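Local coordinates for AvmM (Streptomyces sp. NBRC 109436, PDB 7FE6), which catalyses macrocyclization through dehydration and Michael-type addition in the biosynthesis of alchivemycin A, at the interface of chains A and B. Sequence-based numbering; all coordinates share one arbitrary frame. Chains: chain A/B, AvmM.

Contacts 1 and 2 are neighbouring patches of one interface between two copies of AvmM, the centres of their C-alpha atoms about 8 Å apart. They share A:Arg188, B:Glu42 and B:His139, and both are built on strand 183-189 of chain A facing strands 40-49 and 135-144 of chain B. Contact 1 gathers charged groups around A:Arg188, near that strand's end, whereas contact 2 runs along the strand and adjoining loops with hydroxyls, a histidine pair and apolar side chains. The deposited assembly holds three copies, and this interface is not an exact two-fold; whether the trimer is the working form the structure alone does not show.

Contact 1: the interface of chains A and B. Residues chain A 34, 151, 188, 191, 193; chain B 42, 82, 84, 88, 139, 141.
A:Arg188 and B:Glu42 form the core of a charged interchain network, an example of an ion pair fixed by its second shell. The arginine chain bends at chi3 (-54°) and presents its guanidinium side-on to an extended glutamate, CG anti to its backbone N. NE of A:Arg188 donates to the syn lone pair of B:Glu42 OE2 at 2.6 Å, nearly in the guanidinium plane, while NH2 reaches carboxylate OE1 at 3.1 Å. The two planes are turned 36° apart, so OE1 is met from above the carboxylate plane. The guanidinium rotation is fixed within its own chain: A:Arg188 NH2 also donates to the carbonyl O of A:Glu191 at 2.7 Å, and A:Arg188 NH1 pairs with A:Glu151 OE2 at 3.1 Å. On the other chain, NE of B:Arg141 holds B:Glu42 OE1 at 2.6 Å, so this oxygen takes a donor from each subunit. The two arginine side chains cross at about a right angle, guanidinium planes 78° apart; their NH2 groups, both donors, come close without a hydrogen bond, and B:Glu42 and A:Glu151 presumably offset the like charges. B:Trp88 lies against one face of the B:Arg141 guanidinium and turns its ring edge toward A:Arg188 NE. Methyl CG2 of A:Val34 packs on the carboxylate carbon CD of B:Glu42 at 3.6 Å, A:Pro193 CG packs against B:Glu42 CB, and A:Arg188 CG lies against the B:His139 ring. The looser side lies at B:Lys82, whose NZ bonds B:Ser84 O at 2.8 Å but reaches the carbonyl O of A:Glu151 weakly, at 3.3 Å. In the fold, A:Arg188 lies near the end of strand 183-189, facing B:Glu42 on strand 40-49 and B:Arg141 on strand 135-144.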
ATOM      1  N   VAL A  34      12.190   5.295  -7.045  1.00 42.06           N
ATOM      2  CA  VAL A  34      13.531   5.383  -7.607  1.00 47.06           C
ATOM      3  C   VAL A  34      14.522   5.369  -6.452  1.00 47.94           C
ATOM      4  O   VAL A  34      14.378   6.138  -5.489  1.00 47.45           O
ATOM      5  CB  VAL A  34      13.739   6.633  -8.492  1.00 48.63           C
ATOM      6  CG1 VAL A  34      15.153   6.678  -8.968  1.00 51.05           C
ATOM      7  CG2 VAL A  34      12.787   6.629  -9.708  1.00 47.04           C
ATOM      8  N   GLU A 151      16.571  -0.689 -14.710  1.00 53.17           N
ATOM      9  CA  GLU A 151      15.436   0.090 -15.162  1.00 57.22           C
ATOM     10  C   GLU A 151      14.086  -0.575 -14.896  1.00 60.30           C
ATOM     11  O   GLU A 151      13.040   0.035 -15.153  1.00 56.37           O
ATOM     12  CB  GLU A 151      15.638   0.438 -16.634  1.00 59.89           C
ATOM     13  CG  GLU A 151      16.727   1.504 -16.725  1.00 59.67           C
ATOM     14  CD  GLU A 151      16.333   2.715 -15.867  1.00 63.70           C
ATOM     15  OE1 GLU A 151      15.265   3.310 -16.204  1.00 60.51           O
ATOM     16  OE2 GLU A 151      17.003   3.009 -14.830  1.00 57.66           O
ATOM     17  N   ARG A 188      12.969   1.711  -9.799  1.00 49.83           N
ATOM     18  CA  ARG A 188      14.156   1.788 -10.626  1.00 53.98           C
ATOM     19  C   ARG A 188      15.350   2.078  -9.731  1.00 53.32           C
ATOM     20  O   ARG A 188      15.231   2.793  -8.727  1.00 52.58           O
ATOM     21  CB  ARG A 188      14.025   2.870 -11.692  1.00 53.47           C
ATOM     22  CG  ARG A 188      13.055   2.541 -12.806  1.00 54.03           C
ATOM     23  CD  ARG A 188      13.238   3.517 -13.944  1.00 54.18           C
ATOM     24  NE  ARG A 188      13.142   4.903 -13.486  1.00 55.92           N
ATOM     25  CZ  ARG A 188      14.185   5.718 -13.309  1.00 57.01           C
ATOM     26  NH1 ARG A 188      15.422   5.293 -13.560  1.00 57.92           N
ATOM     27  NH2 ARG A 188      13.993   6.962 -12.885  1.00 54.76           N
ATOM     28  N   GLU A 191      18.841   7.207 -11.838  1.00 68.07           N
ATOM     29  CA  GLU A 191      18.617   8.644 -11.721  1.00 69.77           C
ATOM     30  C   GLU A 191      17.132   8.974 -11.739  1.00 65.97           C
ATOM     31  O   GLU A 191      16.331   8.322 -12.419  1.00 61.67           O
ATOM     32  CB  GLU A 191      19.312   9.439 -12.833  1.00 71.29           C
ATOM     33  CG  GLU A 191      20.806   9.558 -12.704  1.00 79.18           C
ATOM     34  CD  GLU A 191      21.417  10.302 -13.884  1.00 97.35           C
ATOM     35  OE1 GLU A 191      20.666  11.040 -14.578  1.00 99.78           O
ATOM     36  OE2 GLU A 191      22.642  10.156 -14.114  1.00100.50           O
ATOM     37  N   PRO A 193      13.600  11.433 -12.166  1.00 59.30           N
ATOM     38  CA  PRO A 193      13.015  12.043 -13.361  1.00 54.90           C
ATOM     39  C   PRO A 193      13.565  13.439 -13.561  1.00 57.88           C
ATOM     40  O   PRO A 193      13.705  14.214 -12.613  1.00 56.03           O
ATOM     41  CB  PRO A 193      11.513  12.074 -13.059  1.00 55.08           C
ATOM     42  CG  PRO A 193      11.418  11.994 -11.534  1.00 55.72           C
ATOM     43  CD  PRO A 193      12.579  11.128 -11.134  1.00 56.06           C
TER
ATOM     44  N   GLU B  42       8.087  10.731  -9.925  1.00 50.95           N
ATOM     45  CA  GLU B  42       8.019   9.405 -10.505  1.00 48.35           C
ATOM     46  C   GLU B  42       7.474   8.452  -9.464  1.00 45.49           C
ATOM     47  O   GLU B  42       7.886   8.486  -8.301  1.00 47.08           O
ATOM     48  CB  GLU B  42       9.378   8.939 -11.007  1.00 49.61           C
ATOM     49  CG  GLU B  42       9.372   7.549 -11.622  1.00 48.03           C
ATOM     50  CD  GLU B  42      10.615   7.307 -12.453  1.00 53.72           C
ATOM     51  OE1 GLU B  42      11.225   8.300 -12.912  1.00 53.22           O
ATOM     52  OE2 GLU B  42      11.022   6.132 -12.598  1.00 54.76           O
ATOM     53  N   LYS B  82       6.343   3.749 -18.598  1.00 56.81           N
ATOM     54  CA  LYS B  82       7.168   2.655 -19.092  1.00 59.79           C
ATOM     55  C   LYS B  82       6.627   1.351 -18.523  1.00 60.35           C
ATOM     56  O   LYS B  82       6.568   1.189 -17.294  1.00 59.19           O
ATOM     57  CB  LYS B  82       8.615   2.909 -18.666  1.00 57.99           C
ATOM     58  CG  LYS B  82       9.518   1.738 -18.566  1.00 58.89           C
ATOM     59  CD  LYS B  82      10.594   2.035 -17.546  1.00 57.88           C
ATOM     60  CE  LYS B  82      11.908   1.487 -17.988  1.00 60.86           C
ATOM     61  NZ  LYS B  82      11.847   0.035 -18.254  1.00 62.15           N
ATOM     62  N   SER B  84       6.947  -2.111 -17.338  1.00 60.22           N
ATOM     63  CA  SER B  84       7.968  -3.026 -16.827  1.00 59.07           C
ATOM     64  C   SER B  84       9.333  -2.641 -17.394  1.00 61.16           C
ATOM     65  O   SER B  84       9.762  -1.498 -17.206  1.00 60.66           O
ATOM     66  CB  SER B  84       7.608  -4.476 -17.148  1.00 60.30           C
ATOM     67  OG  SER B  84       6.420  -4.869 -16.465  1.00 57.63           O
ATOM     68  N   TRP B  88      10.594   3.925 -21.989  1.00 63.43           N
ATOM     69  CA  TRP B  88       9.727   5.053 -21.683  1.00 61.58           C
ATOM     70  C   TRP B  88       8.978   5.509 -22.934  1.00 64.83           C
ATOM     71  O   TRP B  88       9.456   5.351 -24.058  1.00 72.10           O
ATOM     72  CB  TRP B  88      10.550   6.205 -21.113  1.00 58.81           C
ATOM     73  CG  TRP B  88      10.985   5.977 -19.700  1.00 60.11           C
ATOM     74  CD1 TRP B  88      12.202   5.503 -19.272  1.00 59.21           C
ATOM     75  CD2 TRP B  88      10.203   6.204 -18.518  1.00 58.25           C
ATOM     76  NE1 TRP B  88      12.225   5.426 -17.898  1.00 59.33           N
ATOM     77  CE2 TRP B  88      11.016   5.849 -17.405  1.00 59.25           C
ATOM     78  CE3 TRP B  88       8.902   6.680 -18.289  1.00 57.26           C
ATOM     79  CZ2 TRP B  88      10.564   5.948 -16.078  1.00 54.34           C
ATOM     80  CZ3 TRP B  88       8.450   6.782 -16.969  1.00 57.53           C
ATOM     81  CH2 TRP B  88       9.285   6.408 -15.876  1.00 55.17           C
ATOM     82  N   HIS B 139       5.977   2.243 -14.568  1.00 53.13           N
ATOM     83  CA  HIS B 139       6.706   3.339 -13.964  1.00 53.80           C
ATOM     84  C   HIS B 139       6.161   4.619 -14.585  1.00 55.00           C
ATOM     85  O   HIS B 139       5.985   4.690 -15.805  1.00 55.37           O
ATOM     86  CB  HIS B 139       8.203   3.198 -14.229  1.00 52.63           C
ATOM     87  CG  HIS B 139       8.776   1.904 -13.748  1.00 55.13           C
ATOM     88  ND1 HIS B 139       9.399   1.769 -12.525  1.00 51.45           N
ATOM     89  CD2 HIS B 139       8.825   0.685 -14.333  1.00 54.60           C
ATOM     90  CE1 HIS B 139       9.800   0.519 -12.378  1.00 51.50           C
ATOM     91  NE2 HIS B 139       9.468  -0.158 -13.461  1.00 51.58           N
ATOM     92  N   ARG B 141       5.943   8.956 -14.751  1.00 52.05           N
ATOM     93  CA  ARG B 141       6.426  10.301 -14.476  1.00 51.72           C
ATOM     94  C   ARG B 141       5.299  11.286 -14.730  1.00 52.88           C
ATOM     95  O   ARG B 141       4.716  11.300 -15.818  1.00 51.59           O
ATOM     96  CB  ARG B 141       7.632  10.637 -15.333  1.00 51.00           C
ATOM     97  CG  ARG B 141       8.851   9.953 -14.849  1.00 54.43           C
ATOM     98  CD  ARG B 141       9.937   9.941 -15.897  1.00 52.62           C
ATOM     99  NE  ARG B 141      11.120   9.302 -15.349  1.00 54.88           N
ATOM    100  CZ  ARG B 141      12.105   8.811 -16.083  1.00 55.93           C
ATOM    101  NH1 ARG B 141      12.035   8.876 -17.407  1.00 58.64           N
ATOM    102  NH2 ARG B 141      13.143   8.243 -15.494  1.00 54.30           N
TER

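Contact 2: the interface of chains A and B. Residues chain A 31-33, 152, 184-188; chain B 29-30, 42-44, 46, 137, 139.
This is a strand-centred interface of mixed polar and apolar character between two copies of AvmM, in which strand 183-189 of chain A lies against strands 40-49 and 135-144 of chain B and joins the two subunits in the deposited assembly. At its middle, the hydroxyl of A:Ser186 meets that of B:Thr137, OG to OG1 at 2.8 Å, with the direction undecided. A:Ser186 OG also accepts from the side-chain amide NE2 of A:Gln184 at 2.7 Å, and NE2 comes within 3.1 Å of B:Thr137 OG1, a donor-acceptor pair that closes a small polar triangle. The extended A:Gln184 side chain slides antiparallel past B:Phe46, its amide stacked on the ring with planes 12° apart and CG over the rim. B:Ser44 places OG in the crowded position between its backbone N and carbonyl carbon and donates to the carbonyl O of A:Ser186 at 2.7 Å, from above the carbonyl plane. Farther along, the rings of A:His152 and B:His139 stand nearly perpendicular, at 83°, and meet at their nitrogen-bearing edges, so that no ring face carries the bond. A:His152 ND1 and B:His139 NE2 are hydrogen-bonded at 3.0 Å, direction undecided, so the donor depends on the tautomers. A:Arg188 NE is 5.0 Å from B:His139 ND1, not in contact, and its charge may slightly disfavour protonation of the histidine. Apolar groups complete the fit: CD1 of B:Ile29 touches CB of A:Ala185 at 3.6 Å, and the methyl CB of A:Ala33 rests on the backbone of B:Phe43 at CA. For the protein, the patch combines side-chain hydrogen bonds, a side-chain-to-carbonyl bond and apolar packing, and so may set the register of one subunit on the other.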
ATOM      1  N   VAL A  31       8.895   2.579   0.622  1.00 36.68           N
ATOM      2  CA  VAL A  31       9.746   2.163  -0.492  1.00 38.54           C
ATOM      3  C   VAL A  31       9.716   3.233  -1.583  1.00 39.24           C
ATOM      4  O   VAL A  31       8.642   3.516  -2.136  1.00 40.98           O
ATOM      5  CB  VAL A  31       9.290   0.815  -1.067  1.00 39.96           C
ATOM      6  CG1 VAL A  31      10.288   0.331  -2.142  1.00 39.78           C
ATOM      7  CG2 VAL A  31       9.153  -0.199   0.043  1.00 39.62           C
ATOM      8  N   PRO A  32      10.845   3.831  -1.952  1.00 40.41           N
ATOM      9  CA  PRO A  32      10.824   4.804  -3.040  1.00 39.97           C
ATOM     10  C   PRO A  32      10.720   4.103  -4.383  1.00 42.12           C
ATOM     11  O   PRO A  32      11.166   2.969  -4.557  1.00 40.59           O
ATOM     12  CB  PRO A  32      12.164   5.531  -2.886  1.00 40.49           C
ATOM     13  CG  PRO A  32      13.062   4.557  -2.223  1.00 39.91           C
ATOM     14  CD  PRO A  32      12.197   3.646  -1.393  1.00 43.08           C
ATOM     15  N   ALA A  33      10.091   4.796  -5.339  1.00 42.52           N
ATOM     16  CA  ALA A  33       9.973   4.282  -6.700  1.00 40.75           C
ATOM     17  C   ALA A  33      11.276   4.425  -7.487  1.00 45.73           C
ATOM     18  O   ALA A  33      11.429   3.777  -8.534  1.00 48.15           O
ATOM     19  CB  ALA A  33       8.828   4.979  -7.431  1.00 42.01           C
ATOM     20  N   HIS A 152      14.080  -1.794 -14.370  1.00 59.19           N
ATOM     21  CA  HIS A 152      12.849  -2.370 -13.845  1.00 58.76           C
ATOM     22  C   HIS A 152      13.228  -3.476 -12.870  1.00 59.00           C
ATOM     23  O   HIS A 152      13.708  -4.541 -13.277  1.00 57.36           O
ATOM     24  CB  HIS A 152      11.931  -2.890 -14.948  1.00 57.83           C
ATOM     25  CG  HIS A 152      10.774  -3.684 -14.421  1.00 59.07           C
ATOM     26  ND1 HIS A 152       9.855  -3.159 -13.533  1.00 57.02           N
ATOM     27  CD2 HIS A 152      10.422  -4.981 -14.603  1.00 58.62           C
ATOM     28  CE1 HIS A 152       8.969  -4.090 -13.220  1.00 58.52           C
ATOM     29  NE2 HIS A 152       9.291  -5.204 -13.855  1.00 61.33           N
ATOM     30  N   GLN A 184       4.678  -6.966  -3.837  1.00 51.36           N
ATOM     31  CA  GLN A 184       5.659  -6.402  -4.750  1.00 47.24           C
ATOM     32  C   GLN A 184       5.834  -4.925  -4.451  1.00 46.14           C
ATOM     33  O   GLN A 184       4.901  -4.247  -4.016  1.00 47.98           O
ATOM     34  CB  GLN A 184       5.207  -6.604  -6.208  1.00 46.44           C
ATOM     35  CG  GLN A 184       6.119  -6.069  -7.311  1.00 49.23           C
ATOM     36  CD  GLN A 184       5.633  -6.459  -8.714  1.00 47.22           C
ATOM     37  OE1 GLN A 184       4.769  -7.313  -8.865  1.00 49.94           O
ATOM     38  NE2 GLN A 184       6.146  -5.791  -9.725  1.00 48.94           N
ATOM     39  N   ALA A 185       7.043  -4.436  -4.675  1.00 47.68           N
ATOM     40  CA  ALA A 185       7.302  -3.006  -4.759  1.00 46.11           C
ATOM     41  C   ALA A 185       8.227  -2.821  -5.951  1.00 49.02           C
ATOM     42  O   ALA A 185       9.379  -3.273  -5.910  1.00 49.43           O
ATOM     43  CB  ALA A 185       7.923  -2.481  -3.468  1.00 43.20           C
ATOM     44  N   SER A 186       7.720  -2.201  -7.022  1.00 48.35           N
ATOM     45  CA  SER A 186       8.520  -1.962  -8.220  1.00 49.48           C
ATOM     46  C   SER A 186       9.258  -0.642  -8.120  1.00 48.89           C
ATOM     47  O   SER A 186       8.727   0.348  -7.634  1.00 49.73           O
ATOM     48  CB  SER A 186       7.654  -1.955  -9.474  1.00 49.90           C
ATOM     49  OG  SER A 186       7.094  -3.229  -9.699  1.00 50.62           O
ATOM     50  N   PHE A 187      10.478  -0.617  -8.616  1.00 53.76           N
ATOM     51  CA  PHE A 187      11.279   0.588  -8.504  1.00 52.51           C
ATOM     52  C   PHE A 187      12.273   0.595  -9.649  1.00 52.74           C
ATOM     53  O   PHE A 187      12.341  -0.349 -10.435  1.00 54.72           O
ATOM     54  CB  PHE A 187      11.972   0.659  -7.129  1.00 53.24           C
ATOM     55  CG  PHE A 187      13.034  -0.390  -6.924  1.00 52.66           C
ATOM     56  CD1 PHE A 187      12.693  -1.671  -6.530  1.00 53.31           C
ATOM     57  CD2 PHE A 187      14.386  -0.077  -7.097  1.00 52.57           C
ATOM     58  CE1 PHE A 187      13.681  -2.638  -6.334  1.00 56.91           C
ATOM     59  CE2 PHE A 187      15.368  -1.021  -6.915  1.00 51.03           C
ATOM     60  CZ  PHE A 187      15.023  -2.310  -6.526  1.00 57.23           C
ATOM     61  N   ARG A 188      12.969   1.711  -9.799  1.00 49.83           N
ATOM     62  CA  ARG A 188      14.156   1.788 -10.626  1.00 53.98           C
ATOM     63  C   ARG A 188      15.350   2.078  -9.731  1.00 53.32           C
ATOM     64  O   ARG A 188      15.231   2.793  -8.727  1.00 52.58           O
ATOM     65  CB  ARG A 188      14.025   2.870 -11.692  1.00 53.47           C
ATOM     66  CG  ARG A 188      13.055   2.541 -12.806  1.00 54.03           C
ATOM     67  CD  ARG A 188      13.238   3.517 -13.944  1.00 54.18           C
ATOM     68  NE  ARG A 188      13.142   4.903 -13.486  1.00 55.92           N
ATOM     69  CZ  ARG A 188      14.185   5.718 -13.309  1.00 57.01           C
ATOM     70  NH1 ARG A 188      15.422   5.293 -13.560  1.00 57.92           N
ATOM     71  NH2 ARG A 188      13.993   6.962 -12.885  1.00 54.76           N
TER
ATOM     72  N   ILE B  29       3.397   2.391  -5.548  1.00 40.62           N
ATOM     73  CA  ILE B  29       4.615   2.593  -4.783  1.00 41.13           C
ATOM     74  C   ILE B  29       5.111   4.001  -5.102  1.00 42.92           C
ATOM     75  O   ILE B  29       5.179   4.388  -6.275  1.00 45.49           O
ATOM     76  CB  ILE B  29       5.679   1.531  -5.127  1.00 42.11           C
ATOM     77  CG1 ILE B  29       5.255   0.137  -4.614  1.00 39.79           C
ATOM     78  CG2 ILE B  29       7.051   1.985  -4.654  1.00 37.99           C
ATOM     79  CD1 ILE B  29       5.311  -0.015  -3.123  1.00 35.93           C
ATOM     80  N   GLY B  30       5.367   4.791  -4.063  1.00 38.68           N
ATOM     81  CA  GLY B  30       6.013   6.068  -4.186  1.00 35.71           C
ATOM     82  C   GLY B  30       5.142   7.241  -4.577  1.00 41.09           C
ATOM     83  O   GLY B  30       5.685   8.296  -4.924  1.00 44.36           O
ATOM     84  N   GLU B  42       8.087  10.731  -9.925  1.00 50.95           N
ATOM     85  CA  GLU B  42       8.019   9.405 -10.505  1.00 48.35           C
ATOM     86  C   GLU B  42       7.474   8.452  -9.464  1.00 45.49           C
ATOM     87  O   GLU B  42       7.886   8.486  -8.301  1.00 47.08           O
ATOM     88  CB  GLU B  42       9.378   8.939 -11.007  1.00 49.61           C
ATOM     89  CG  GLU B  42       9.372   7.549 -11.622  1.00 48.03           C
ATOM     90  CD  GLU B  42      10.615   7.307 -12.453  1.00 53.72           C
ATOM     91  OE1 GLU B  42      11.225   8.300 -12.912  1.00 53.22           O
ATOM     92  OE2 GLU B  42      11.022   6.132 -12.598  1.00 54.76           O
ATOM     93  N   PHE B  43       6.524   7.635  -9.873  1.00 44.86           N
ATOM     94  CA  PHE B  43       6.015   6.575  -9.024  1.00 45.70           C
ATOM     95  C   PHE B  43       5.831   5.333  -9.882  1.00 45.88           C
ATOM     96  O   PHE B  43       5.921   5.375 -11.109  1.00 50.30           O
ATOM     97  CB  PHE B  43       4.706   7.012  -8.336  1.00 46.91           C
ATOM     98  CG  PHE B  43       3.577   7.331  -9.300  1.00 44.49           C
ATOM     99  CD1 PHE B  43       3.471   8.596  -9.869  1.00 45.58           C
ATOM    100  CD2 PHE B  43       2.623   6.370  -9.618  1.00 44.27           C
ATOM    101  CE1 PHE B  43       2.439   8.893 -10.758  1.00 46.54           C
ATOM    102  CE2 PHE B  43       1.594   6.654 -10.494  1.00 47.05           C
ATOM    103  CZ  PHE B  43       1.499   7.928 -11.067  1.00 46.28           C
ATOM    104  N   SER B  44       5.533   4.229  -9.243  1.00 43.89           N
ATOM    105  CA  SER B  44       5.277   2.997  -9.962  1.00 47.06           C
ATOM    106  C   SER B  44       3.923   2.451  -9.550  1.00 47.97           C
ATOM    107  O   SER B  44       3.449   2.690  -8.433  1.00 47.73           O
ATOM    108  CB  SER B  44       6.405   1.967  -9.697  1.00 46.82           C
ATOM    109  OG  SER B  44       6.323   1.429  -8.389  1.00 42.65           O
ATOM    110  N   PHE B  46       1.357  -1.224 -10.301  1.00 48.97           N
ATOM    111  CA  PHE B  46       1.414  -2.538 -10.910  1.00 50.42           C
ATOM    112  C   PHE B  46       0.129  -3.276 -10.585  1.00 51.35           C
ATOM    113  O   PHE B  46      -0.445  -3.099  -9.510  1.00 47.39           O
ATOM    114  CB  PHE B  46       2.663  -3.340 -10.454  1.00 49.19           C
ATOM    115  CG  PHE B  46       3.102  -3.068  -9.030  1.00 47.99           C
ATOM    116  CD1 PHE B  46       3.887  -1.956  -8.729  1.00 45.31           C
ATOM    117  CD2 PHE B  46       2.749  -3.949  -7.990  1.00 46.69           C
ATOM    118  CE1 PHE B  46       4.292  -1.698  -7.412  1.00 46.19           C
ATOM    119  CE2 PHE B  46       3.144  -3.709  -6.679  1.00 44.96           C
ATOM    120  CZ  PHE B  46       3.923  -2.572  -6.383  1.00 46.14           C
ATOM    121  N   THR B 137       4.030  -3.929 -14.504  1.00 53.09           N
ATOM    122  CA  THR B 137       4.328  -2.680 -13.814  1.00 52.17           C
ATOM    123  C   THR B 137       4.366  -1.516 -14.795  1.00 53.05           C
ATOM    124  O   THR B 137       4.869  -1.654 -15.911  1.00 53.04           O
ATOM    125  CB  THR B 137       5.673  -2.773 -13.085  1.00 52.94           C
ATOM    126  OG1 THR B 137       5.564  -3.681 -11.983  1.00 55.27           O
ATOM    127  CG2 THR B 137       6.103  -1.422 -12.563  1.00 53.55           C
ATOM    128  N   HIS B 139       5.977   2.243 -14.568  1.00 53.13           N
ATOM    129  CA  HIS B 139       6.706   3.339 -13.964  1.00 53.80           C
ATOM    130  C   HIS B 139       6.161   4.619 -14.585  1.00 55.00           C
ATOM    131  O   HIS B 139       5.985   4.690 -15.805  1.00 55.37           O
ATOM    132  CB  HIS B 139       8.203   3.198 -14.229  1.00 52.63           C
ATOM    133  CG  HIS B 139       8.776   1.904 -13.748  1.00 55.13           C
ATOM    134  ND1 HIS B 139       9.399   1.769 -12.525  1.00 51.45           N
ATOM    135  CD2 HIS B 139       8.825   0.685 -14.333  1.00 54.60           C
ATOM    136  CE1 HIS B 139       9.800   0.519 -12.378  1.00 51.50           C
ATOM    137  NE2 HIS B 139       9.468  -0.158 -13.461  1.00 51.58           N
TER